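Local atomic coordinates of alpha-14 giardin (Giardia lamblia, PDB entry 3CHJ), a protein that binds calcium and may act as a calcium-regulated structural element linking the phospholipid bilayer to the underlying axoneme. Residues A[85-90]-A[121-126]. Numbering follows the deposited sequence.
Sequences LLCELI and QLYYQL
The sulfur of C87 pushes into the backbone of the facing helix, with SG 3.6 Å from the backbone N of Y123 and CA and CB of the same residue close behind. The contact packs helix 82-94 against helix 113-127 in the all-helical annexin fold. The two short segments cross at -63° with their axes 9.6 Å apart, and they draw nearest at C87 and Y123, whose CA atoms are separated by 5.6 Å. SG stands anti to the carbonyl carbon of C87 (chi1 -71°), which aims it at L122 and the backbone of Y123. L122 lies against the sulfur with CB, CG and CD2, its CG 3.9 Å from SG of C87. Further along the same helix, CD1 of L126 touches CB of C87 rather than the sulfur. The Y123 ring lies edge-on to the same sulfur, a sulfur-aromatic contact with SG of C87 5.4 Å from the ring centroid. I119, also on helix 113-127, is a further neighbour of C87. CG of Y123 is anti to its backbone N (chi1 -162°), and this swings the ring back toward helix 82-94, although the side chain does not start out pointing there. The carbonyl oxygen of C87 then sits at the ring edge, near its plane, 3.5 Å from CE1 of Y123. The Y123 side chain also touches R91 and T94, and its ring meets that of Y127. Helix 101-108 packs on the I90 side through L104. C87, I90 and Y123 are buried, and none of the touching residues is a ligand of the calcium ion. One turn on from C87, I90 approaches the Y123 ring at a slant, its CG2 methyl 3.7 Å from CE1 of Y123, with CZ and OH slightly farther off.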
loop_
_atom_site.group_PDB
_atom_site.type_symbol
_atom_site.label_atom_id
_atom_site.label_comp_id
_atom_site.label_asym_id
_atom_site.label_seq_id
_atom_site.Cartn_x
_atom_site.Cartn_y
_atom_site.Cartn_z
ATOM N N LEU A 85 4.632 -10.850 -0.248
ATOM C CA LEU A 85 3.301 -10.310 -0.173
ATOM C C LEU A 85 2.997 -9.460 -1.420
ATOM O O LEU A 85 1.942 -9.653 -2.043
ATOM C CB LEU A 85 3.129 -9.496 1.114
ATOM C CG LEU A 85 1.812 -8.733 1.189
ATOM C CD1 LEU A 85 0.655 -9.711 1.272
ATOM C CD2 LEU A 85 1.844 -7.775 2.371
ATOM N N LEU A 86 3.907 -8.549 -1.790
ATOM C CA LEU A 86 3.657 -7.688 -2.957
ATOM C C LEU A 86 3.445 -8.497 -4.235
ATOM O O LEU A 86 2.533 -8.206 -5.023
ATOM C CB LEU A 86 4.800 -6.680 -3.148
ATOM C CG LEU A 86 5.076 -5.755 -1.953
ATOM C CD1 LEU A 86 6.317 -4.900 -2.170
ATOM C CD2 LEU A 86 3.885 -4.873 -1.641
ATOM N N CYS A 87 4.284 -9.516 -4.448
ATOM C CA CYS A 87 4.141 -10.361 -5.631
ATOM C C CYS A 87 2.815 -11.123 -5.617
ATOM O O CYS A 87 2.129 -11.216 -6.629
ATOM C CB CYS A 87 5.292 -11.373 -5.725
ATOM S SG CYS A 87 6.852 -10.614 -6.151
ATOM N N GLU A 88 2.472 -11.685 -4.464
ATOM C CA GLU A 88 1.211 -12.426 -4.339
ATOM C C GLU A 88 -0.004 -11.532 -4.582
ATOM O O GLU A 88 -0.989 -11.975 -5.187
ATOM C CB GLU A 88 1.097 -13.119 -2.993
ATOM C CG GLU A 88 2.171 -14.181 -2.797
ATOM C CD GLU A 88 2.070 -14.856 -1.443
ATOM O OE1 GLU A 88 1.111 -14.552 -0.715
ATOM O OE2 GLU A 88 2.947 -15.688 -1.120
ATOM N N LEU A 89 0.069 -10.282 -4.129
ATOM C CA LEU A 89 -1.039 -9.344 -4.375
ATOM C C LEU A 89 -1.186 -9.031 -5.869
ATOM O O LEU A 89 -2.288 -9.007 -6.388
ATOM C CB LEU A 89 -0.858 -8.035 -3.596
ATOM C CG LEU A 89 -0.992 -8.181 -2.077
ATOM C CD1 LEU A 89 -0.543 -6.890 -1.375
ATOM C CD2 LEU A 89 -2.433 -8.501 -1.692
ATOM N N ILE A 90 -0.067 -8.796 -6.549
ATOM C CA ILE A 90 -0.105 -8.552 -8.010
ATOM C C ILE A 90 -0.630 -9.773 -8.769
ATOM O O ILE A 90 -1.460 -9.639 -9.661
ATOM C CB ILE A 90 1.282 -8.140 -8.541
ATOM C CG1 ILE A 90 1.656 -6.784 -7.960
ATOM C CG2 ILE A 90 1.308 -8.153 -10.072
ATOM C CD1 ILE A 90 3.129 -6.476 -8.146
ATOM N N GLN A 121 12.159 -9.232 -10.122
ATOM C CA GLN A 121 12.914 -10.479 -10.154
ATOM C C GLN A 121 12.179 -11.607 -9.416
ATOM O O GLN A 121 12.014 -12.726 -9.946
ATOM C CB GLN A 121 14.298 -10.232 -9.534
ATOM C CG GLN A 121 15.163 -9.255 -10.355
ATOM C CD GLN A 121 16.513 -8.918 -9.717
ATOM O OE1 GLN A 121 16.862 -7.738 -9.557
ATOM N NE2 GLN A 121 17.285 -9.939 -9.379
ATOM N N LEU A 122 11.691 -11.287 -8.217
ATOM C CA LEU A 122 10.956 -12.273 -7.424
ATOM C C LEU A 122 9.693 -12.735 -8.135
ATOM O O LEU A 122 9.359 -13.924 -8.114
ATOM C CB LEU A 122 10.633 -11.748 -6.022
ATOM C CG LEU A 122 9.959 -12.782 -5.118
ATOM C CD1 LEU A 122 10.816 -14.075 -4.933
ATOM C CD2 LEU A 122 9.625 -12.162 -3.772
ATOM N N TYR A 123 8.986 -11.795 -8.769
ATOM C CA TYR A 123 7.782 -12.152 -9.527
ATOM C C TYR A 123 8.073 -13.192 -10.612
ATOM O O TYR A 123 7.341 -14.169 -10.781
ATOM C CB TYR A 123 7.130 -10.906 -10.172
ATOM C CG TYR A 123 5.690 -11.159 -10.568
ATOM C CD1 TYR A 123 4.654 -10.934 -9.640
ATOM C CD2 TYR A 123 5.356 -11.638 -11.836
ATOM C CE1 TYR A 123 3.342 -11.200 -9.965
ATOM C CE2 TYR A 123 4.033 -11.892 -12.181
ATOM C CZ TYR A 123 3.033 -11.687 -11.234
ATOM O OH TYR A 123 1.722 -11.948 -11.522
ATOM N N TYR A 124 9.145 -12.953 -11.362
ATOM C CA TYR A 124 9.549 -13.883 -12.392
ATOM C C TYR A 124 9.913 -15.243 -11.786
ATOM O O TYR A 124 9.545 -16.276 -12.345
ATOM C CB TYR A 124 10.724 -13.317 -13.204
ATOM C CG TYR A 124 11.119 -14.281 -14.284
ATOM C CD1 TYR A 124 12.195 -15.156 -14.095
ATOM C CD2 TYR A 124 10.395 -14.354 -15.466
ATOM C CE1 TYR A 124 12.564 -16.073 -15.095
ATOM C CE2 TYR A 124 10.738 -15.268 -16.466
ATOM C CZ TYR A 124 11.820 -16.121 -16.268
ATOM O OH TYR A 124 12.134 -17.017 -17.275
ATOM N N GLN A 125 10.628 -15.239 -10.664
ATOM C CA GLN A 125 10.980 -16.515 -9.993
ATOM C C GLN A 125 9.781 -17.315 -9.528
ATOM O O GLN A 125 9.789 -18.534 -9.589
ATOM C CB GLN A 125 11.963 -16.302 -8.850
ATOM C CG GLN A 125 13.317 -15.759 -9.306
ATOM C CD GLN A 125 13.993 -16.590 -10.416
ATOM O OE1 GLN A 125 14.693 -16.038 -11.285
ATOM N NE2 GLN A 125 13.807 -17.908 -10.379
ATOM N N LEU A 126 8.742 -16.624 -9.069
ATOM C CA LEU A 126 7.558 -17.291 -8.541
ATOM C C LEU A 126 6.606 -17.774 -9.615
ATOM O O LEU A 126 5.977 -18.823 -9.466
ATOM C CB LEU A 126 6.798 -16.349 -7.598
ATOM C CG LEU A 126 7.470 -15.962 -6.274
ATOM C CD1 LEU A 126 6.674 -14.886 -5.600
ATOM C CD2 LEU A 126 7.576 -17.195 -5.360
#